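Long-range contact in unsaturated glucuronyl hydrolase (Streptococcus agalactiae, PDB 2ZZR), which hydrolyses unsaturated disaccharides of chondroitin, hyaluronan and heparin, releasing the 4,5-unsaturated uronic acid: residues A[140-145]-A[179-184]. Residues are numbered along the deposited sequence; the frame is centred on the assembly and turned at random.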
loop_
_atom_site.group_PDB
_atom_site.type_symbol
_atom_site.label_atom_id
_atom_site.label_comp_id
_atom_site.label_asym_id
_atom_site.label_seq_id
_atom_site.Cartn_x
_atom_site.Cartn_y
_atom_site.Cartn_z
ATOM N N ILE A 140 -3.567 -15.202 11.948
ATOM C CA ILE A 140 -4.963 -15.495 12.271
ATOM C C ILE A 140 -5.442 -14.649 13.453
ATOM O O ILE A 140 -6.532 -14.081 13.409
ATOM C CB ILE A 140 -5.216 -17.008 12.513
ATOM C CG1 ILE A 140 -4.819 -17.822 11.271
ATOM C CG2 ILE A 140 -6.681 -17.267 12.893
ATOM C CD1 ILE A 140 -5.516 -17.399 9.975
ATOM N N LYS A 141 -4.608 -14.543 14.484
ATOM C CA LYS A 141 -4.938 -13.708 15.643
ATOM C C LYS A 141 -5.116 -12.240 15.235
ATOM O O LYS A 141 -6.041 -11.575 15.704
ATOM C CB LYS A 141 -3.887 -13.867 16.747
ATOM C CG LYS A 141 -3.983 -15.203 17.482
ATOM C CD LYS A 141 -2.817 -15.395 18.436
ATOM C CE LYS A 141 -3.002 -16.660 19.273
ATOM N NZ LYS A 141 -1.931 -16.796 20.290
ATOM N N ALA A 142 -4.248 -11.758 14.342
ATOM C CA ALA A 142 -4.369 -10.407 13.773
ATOM C C ALA A 142 -5.664 -10.219 12.983
ATOM O O ALA A 142 -6.302 -9.171 13.084
ATOM C CB ALA A 142 -3.160 -10.080 12.900
ATOM N N ALA A 143 -6.045 -11.227 12.199
ATOM C CA ALA A 143 -7.295 -11.193 11.446
ATOM C C ALA A 143 -8.486 -11.056 12.400
ATOM O O ALA A 143 -9.363 -10.225 12.182
ATOM C CB ALA A 143 -7.436 -12.434 10.570
ATOM N N ASP A 144 -8.494 -11.854 13.467
ATOM C CA ASP A 144 -9.550 -11.767 14.480
ATOM C C ASP A 144 -9.581 -10.388 15.139
ATOM O O ASP A 144 -10.657 -9.837 15.401
ATOM C CB ASP A 144 -9.382 -12.861 15.537
ATOM C CG ASP A 144 -9.663 -14.246 14.990
ATOM O OD1 ASP A 144 -10.399 -14.351 13.987
ATOM O OD2 ASP A 144 -9.138 -15.229 15.563
ATOM N N LYS A 145 -8.400 -9.827 15.390
ATOM C CA LYS A 145 -8.297 -8.477 15.946
ATOM C C LYS A 145 -8.935 -7.453 15.002
ATOM O O LYS A 145 -9.694 -6.582 15.436
ATOM C CB LYS A 145 -6.837 -8.117 16.244
ATOM C CG LYS A 145 -6.638 -6.788 16.968
ATOM C CD LYS A 145 -7.143 -6.846 18.410
ATOM C CE LYS A 145 -6.989 -5.495 19.108
ATOM N NZ LYS A 145 -8.034 -4.535 18.664
ATOM N N ILE A 179 -7.886 -5.472 4.284
ATOM C CA ILE A 179 -8.846 -6.577 4.162
ATOM C C ILE A 179 -8.223 -7.813 3.485
ATOM O O ILE A 179 -8.809 -8.892 3.488
ATOM C CB ILE A 179 -10.169 -6.165 3.447
ATOM C CG1 ILE A 179 -9.928 -5.778 1.983
ATOM C CG2 ILE A 179 -10.865 -5.037 4.222
ATOM C CD1 ILE A 179 -11.216 -5.539 1.159
ATOM N N GLN A 180 -7.034 -7.658 2.916
ATOM C CA GLN A 180 -6.355 -8.804 2.301
ATOM C C GLN A 180 -6.065 -9.859 3.369
ATOM O O GLN A 180 -6.177 -11.069 3.121
ATOM C CB GLN A 180 -5.086 -8.369 1.558
ATOM C CG GLN A 180 -5.313 -7.243 0.520
ATOM C CD GLN A 180 -6.558 -7.432 -0.354
ATOM O OE1 GLN A 180 -7.371 -6.515 -0.505
ATOM N NE2 GLN A 180 -6.701 -8.608 -0.939
ATOM N N LEU A 181 -5.741 -9.378 4.568
ATOM C CA LEU A 181 -5.563 -10.219 5.752
ATOM C C LEU A 181 -6.790 -11.091 5.998
ATOM O O LEU A 181 -6.668 -12.268 6.356
ATOM C CB LEU A 181 -5.284 -9.325 6.974
ATOM C CG LEU A 181 -5.259 -9.934 8.380
ATOM C CD1 LEU A 181 -4.168 -10.999 8.477
ATOM C CD2 LEU A 181 -5.043 -8.835 9.405
ATOM N N LEU A 182 -7.974 -10.514 5.791
ATOM C CA LEU A 182 -9.226 -11.241 5.995
ATOM C C LEU A 182 -9.480 -12.294 4.918
ATOM O O LEU A 182 -9.966 -13.384 5.227
ATOM C CB LEU A 182 -10.408 -10.279 6.111
ATOM C CG LEU A 182 -10.273 -9.248 7.232
ATOM C CD1 LEU A 182 -11.508 -8.367 7.266
ATOM C CD2 LEU A 182 -10.045 -9.920 8.592
ATOM N N PHE A 183 -9.143 -11.982 3.665
ATOM C CA PHE A 183 -9.231 -12.977 2.592
ATOM C C PHE A 183 -8.291 -14.155 2.864
ATOM O O PHE A 183 -8.643 -15.301 2.581
ATOM C CB PHE A 183 -8.930 -12.370 1.219
ATOM C CG PHE A 183 -10.050 -11.511 0.659
ATOM C CD1 PHE A 183 -9.803 -10.196 0.278
ATOM C CD2 PHE A 183 -11.338 -12.027 0.489
ATOM C CE1 PHE A 183 -10.820 -9.397 -0.258
ATOM C CE2 PHE A 183 -12.364 -11.238 -0.042
ATOM C CZ PHE A 183 -12.103 -9.918 -0.417
ATOM N N PHE A 184 -7.108 -13.868 3.411
ATOM C CA PHE A 184 -6.159 -14.920 3.794
ATOM C C PHE A 184 -6.744 -15.800 4.902
ATOM O O PHE A 184 -6.711 -17.034 4.813
ATOM C CB PHE A 184 -4.814 -14.327 4.236
ATOM C CG PHE A 184 -3.844 -15.356 4.763
ATOM C CD1 PHE A 184 -3.049 -16.087 3.885
ATOM C CD2 PHE A 184 -3.743 -15.606 6.129
ATOM C CE1 PHE A 184 -2.156 -17.054 4.364
ATOM C CE2 PHE A 184 -2.854 -16.570 6.617
ATOM C CZ PHE A 184 -2.054 -17.285 5.733
#
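L181 and L182 pack against A143 in a contact between two helices. The side chains that meet are apolar, and the leucine methyls also touch the A143 backbone. The bond from L181 CA to CB is directed toward 140-145. L181 CG is anti to the backbone N (chi1 171°) and lies 4.0 Å from A143 CB. L181 CD2 reaches the backbone between A142 and A143, 3.8 Å from A143 N, and also meets A142 CB at 4.2 Å. L182 approaches A143 with one methyl. L182 CD2 sits 4.1 Å from A143 CB and 3.7 Å from A143 O. The alanine thus touches both leucines through its single methyl.

Helices 133-147 and 180-189 are neighbours in the alpha-barrel of this glycosyl hydrolase family 88 enzyme. The axes of 140-145 and 180-184 come within 9.3 Å, at 122° between their N-to-C directions. Small A142 and A143 let L181 lie against the backbone itself.

A looser aliphatic-aromatic contact adds to this. I140 CD1 meets the F184 ring obliquely, 4.4 Å from F184 CE2.

Helix 115-130 also packs here: Y119 touches A142, and L115 touches L181. The L181 side chain is about 9 Å from that of D114, the probable nucleophile.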